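Local structure of esterase (Alcaligenes sp., 1QLW) at residues N184-V187 against A188-K192; H205-S208 against G209-F213. The protein probably hydrolyses carboxylic esters, as a bacterial esterase built on the alpha/beta hydrolase fold. All blocks are in the same frame, centred on the assembly; numbering follows the deposited sequence.

Contact 1 (N184-V187 against A188-K192)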
# COMPACT_ATOMS: atom_id res chain seq x y z
N ASN A 184 7.55 -3.74 18.01
CA ASN A 184 7.48 -3.98 16.57
C ASN A 184 8.50 -3.10 15.88
O ASN A 184 8.76 -1.98 16.31
CB ASN A 184 6.05 -3.64 16.13
CG ASN A 184 5.80 -3.98 14.68
OD1 ASN A 184 5.39 -5.12 14.36
ND2 ASN A 184 6.04 -3.04 13.82
N PRO A 185 9.07 -3.54 14.76
CA PRO A 185 10.03 -2.73 14.01
C PRO A 185 9.53 -1.37 13.59
O PRO A 185 10.33 -0.43 13.39
CB PRO A 185 10.40 -3.62 12.81
CG PRO A 185 10.24 -5.01 13.34
CD PRO A 185 9.00 -4.91 14.20
N THR A 186 8.21 -1.18 13.49
CA THR A 186 7.66 0.14 13.21
C THR A 186 8.14 1.16 14.23
O THR A 186 8.32 2.33 13.89
CB THR A 186 6.12 0.08 13.19
OG1 THR A 186 5.67 -0.88 12.22
CG2 THR A 186 5.51 1.41 12.86
N VAL A 187 8.27 0.77 15.49
CA VAL A 187 8.66 1.71 16.55
C VAL A 187 9.98 2.38 16.27
O VAL A 187 10.07 3.62 16.33
CB VAL A 187 8.66 0.94 17.89
CG1 VAL A 187 9.31 1.79 18.99
CG2 VAL A 187 7.23 0.56 18.27
N ALA A 188 11.04 1.61 15.97
CA ALA A 188 12.31 2.23 15.65
C ALA A 188 12.23 3.06 14.38
O ALA A 188 12.87 4.10 14.25
CB ALA A 188 13.38 1.17 15.48
N ASN A 189 11.45 2.60 13.40
CA ASN A 189 11.30 3.35 12.16
C ASN A 189 10.60 4.68 12.39
O ASN A 189 10.93 5.67 11.73
CB ASN A 189 10.58 2.50 11.11
CG ASN A 189 11.47 1.39 10.61
OD1 ASN A 189 12.68 1.55 10.53
ND2 ASN A 189 10.85 0.28 10.25
N LEU A 190 9.65 4.74 13.33
CA LEU A 190 9.01 6.01 13.63
C LEU A 190 10.01 6.99 14.25
O LEU A 190 9.89 8.19 14.01
CB LEU A 190 7.82 5.82 14.57
CG LEU A 190 6.61 5.13 13.91
CD1 LEU A 190 5.62 4.71 14.99
CD2 LEU A 190 5.95 6.02 12.89
N SER A 191 10.99 6.50 15.02
CA SER A 191 12.01 7.40 15.55
C SER A 191 12.85 7.95 14.40
O SER A 191 13.11 9.15 14.33
CB SER A 191 12.91 6.68 16.54
OG SER A 191 14.02 7.48 16.89
N LYS A 192 13.27 7.08 13.47
CA LYS A 192 14.04 7.57 12.33
C LYS A 192 13.25 8.61 11.57
O LYS A 192 13.81 9.62 11.13
CB LYS A 192 14.41 6.39 11.43
CG LYS A 192 15.43 5.46 12.05
CD LYS A 192 15.74 4.26 11.16
CE LYS A 192 16.96 3.53 11.71
NZ LYS A 192 17.34 2.36 10.88
O HOH W 1 11.39 -1.18 16.86
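Thr186 and Leu190 illustrate how residues four apart share one side of a helix: their side chains run alongside each other, pointing the same way, with Thr186 CG2 3.9 Å from Leu190 CD1. Chi1 of -57° sets OG1 of Thr186 beside the backbone N, where it bonds to Ser105 N, and leaves CG2 anti to that backbone N, against the leucine. Beneath them the backbone bond is short, Leu190 N reaching Thr186 O at 2.8 Å. This is the tight side, buried against Tyr211 and Thr215 of helix 211-218; Val187 O accepts Ser191 N at 3.3 Å and shares the Thr215 hydroxyl with Tyr211 O. Asn189 N donates to Pro185 O at 3.2 Å, in the carbonyl plane, and chi1 of -71° folds the amide of Asn189 back beside that oxygen. Its ND2 instead serves Asp48 O, with a weak second bond to Ser105 OG. A leucine in place of Asn189 would probably leave Asp48 O without this donor and break the polar tie to strand 43-57. The looser side holds partly exposed Pro185 and Ala188. Here a water takes the place of a direct bond, donating to Asn184 O at 2.8 Å and accepting from Ala188 N at 2.9 Å. Such a hydrated opening turn, followed by regular i to i+4 bonds, is the amino-terminal start of an alpha-helix, here one packed beside the sheet of an alpha/beta hydrolase.

Contact 2 (H205-S208 against G209-F213). With SO4 (sulfate ion), chain D.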
# COMPACT_ATOMS: atom_id res chain seq x y z
N HIS A 205 -3.32 4.18 16.45
CA HIS A 205 -4.63 3.57 16.58
C HIS A 205 -4.51 2.14 17.06
O HIS A 205 -3.83 1.34 16.43
CB HIS A 205 -5.33 3.57 15.20
CG HIS A 205 -6.74 3.09 15.19
ND1 HIS A 205 -7.24 2.37 14.12
CD2 HIS A 205 -7.74 3.25 16.09
CE1 HIS A 205 -8.51 2.13 14.43
NE2 HIS A 205 -8.86 2.64 15.59
N SER A 206 -5.19 1.77 18.15
CA SER A 206 -5.39 0.36 18.49
C SER A 206 -4.11 -0.44 18.65
O SER A 206 -3.37 -0.10 19.57
CB SER A 206 -6.36 -0.23 17.46
OG SER A 206 -7.04 -1.33 18.05
N GLN A 207 -3.81 -1.46 17.84
CA GLN A 207 -2.53 -2.18 17.95
C GLN A 207 -1.33 -1.25 17.97
O GLN A 207 -0.34 -1.54 18.65
CB GLN A 207 -2.43 -3.09 16.72
CG GLN A 207 -1.10 -3.81 16.52
CD GLN A 207 -1.16 -4.44 15.15
OE1 GLN A 207 -0.91 -3.76 14.14
NE2 GLN A 207 -1.54 -5.70 15.06
N SER A 208 -1.34 -0.18 17.18
CA SER A 208 -0.21 0.74 17.15
C SER A 208 -0.35 1.83 18.20
O SER A 208 0.54 2.69 18.28
CB SER A 208 -0.00 1.38 15.79
OG SER A 208 -1.11 2.22 15.50
N GLY A 209 -1.40 1.79 19.01
CA GLY A 209 -1.60 2.80 20.04
C GLY A 209 -0.37 3.03 20.88
O GLY A 209 -0.01 4.17 21.16
N ILE A 210 0.26 1.94 21.32
CA ILE A 210 1.44 2.03 22.18
C ILE A 210 2.70 2.46 21.45
O ILE A 210 3.65 2.94 22.06
CB ILE A 210 1.66 0.66 22.86
CG1 ILE A 210 2.61 0.75 24.05
CG2 ILE A 210 2.14 -0.40 21.89
CD1 ILE A 210 2.14 1.65 25.18
N TYR A 211 2.74 2.29 20.11
CA TYR A 211 3.97 2.55 19.38
C TYR A 211 4.61 3.90 19.64
O TYR A 211 5.81 3.94 19.90
CB TYR A 211 3.84 2.34 17.87
CG TYR A 211 3.55 0.96 17.34
CD1 TYR A 211 3.42 -0.18 18.12
CD2 TYR A 211 3.46 0.79 15.96
CE1 TYR A 211 3.14 -1.41 17.55
CE2 TYR A 211 3.20 -0.43 15.37
CZ TYR A 211 3.04 -1.54 16.17
OH TYR A 211 2.76 -2.78 15.65
N PRO A 212 3.89 5.01 19.53
CA PRO A 212 4.56 6.30 19.71
C PRO A 212 5.21 6.47 21.06
O PRO A 212 6.22 7.16 21.19
CB PRO A 212 3.47 7.34 19.48
CG PRO A 212 2.37 6.63 18.81
CD PRO A 212 2.49 5.16 19.11
N PHE A 213 4.59 5.88 22.09
CA PHE A 213 5.14 5.95 23.43
C PHE A 213 6.42 5.14 23.54
O PHE A 213 7.36 5.54 24.23
CB PHE A 213 4.11 5.46 24.45
CG PHE A 213 2.81 6.22 24.39
CD1 PHE A 213 2.71 7.51 24.90
CD2 PHE A 213 1.70 5.66 23.81
CE1 PHE A 213 1.51 8.20 24.86
CE2 PHE A 213 0.49 6.33 23.76
CZ PHE A 213 0.40 7.61 24.29
S SO4 D . -5.12 -4.39 19.65
O1 SO4 D . -5.88 -5.53 20.31
O2 SO4 D . -5.97 -3.15 19.82
O3 SO4 D . -4.96 -4.74 18.20
O4 SO4 D . -3.83 -4.16 20.35
O HOH W 2 -1.42 -0.47 21.60
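The Tyr211 ring lies against Ser208, whose CA stands 3.7 Å from the ring centroid and 7° off the normal, a CH-pi contact over one face. Ser208 CB extends this cover, 3.5 Å from Tyr211 CD2, and Gln207 O approaches obliquely. The opposite face is turned to Val187 of helix 185-197. The side chains of Gln207 and Tyr211 cross obliquely, their amide and ring planes nearly parallel, and both polar ends meet Gln104: Tyr211 OH bonds to Gln104 OE1, and Gln207 OE1 to Gln104 NE2. Ser206 CB sits over the centre of the His205 ring, which also stacks with His298, while Ile210 CA lies in plane at the edge of the Phe213 ring.

Two tight backbone bonds turn the chain, Gly209 N to Ser206 O at 2.8 Å and Tyr211 N to Ser208 O at 2.9 Å, the latter closing a type I turn. With chi1 at 66°, Ser208 OG sits between its own N and carbonyl carbon, within a buried group of acceptors that includes His69 O and Ile68 O. Ser206 has a positive phi of 57° and gives its hydroxyl to a sulfate, probably from the crystallisation liquor, OG to O2 at 2.8 Å; Arg265 holds the same ion. This strained serine in Ser204-His205-Ser206-Gln207-Ser208 is consistent with a nucleophile elbow, a variant of the family's G-X-S-X-G motif. The turn joins the end of strand 200-205 to helix 211-218, with strand 223-229 touched by His205, Pro212 and Phe213 and helix 185-197 lying against Tyr211.

How the contacts relate
Followed from the N terminus, the chain first forms contact 1, the opening turns of helix 185-197, then passes through strand 200-205 into contact 2, the sharp turn leading to helix 211-218. Each is local and closes only a turn of backbone; they stand in series, neither nesting nor crossing. Their centres nonetheless lie only about 11 Å apart, because the chain doubles back and brings the two helices together. Tyr211 of contact 2 fits against contact 1, with Thr186 CB 3.7 Å from Tyr211 CE2 and Leu190 CD1 4.1 Å from Tyr211 CB. Plain packing thus ties the helix before the strand to the probable nucleophile elbow after it.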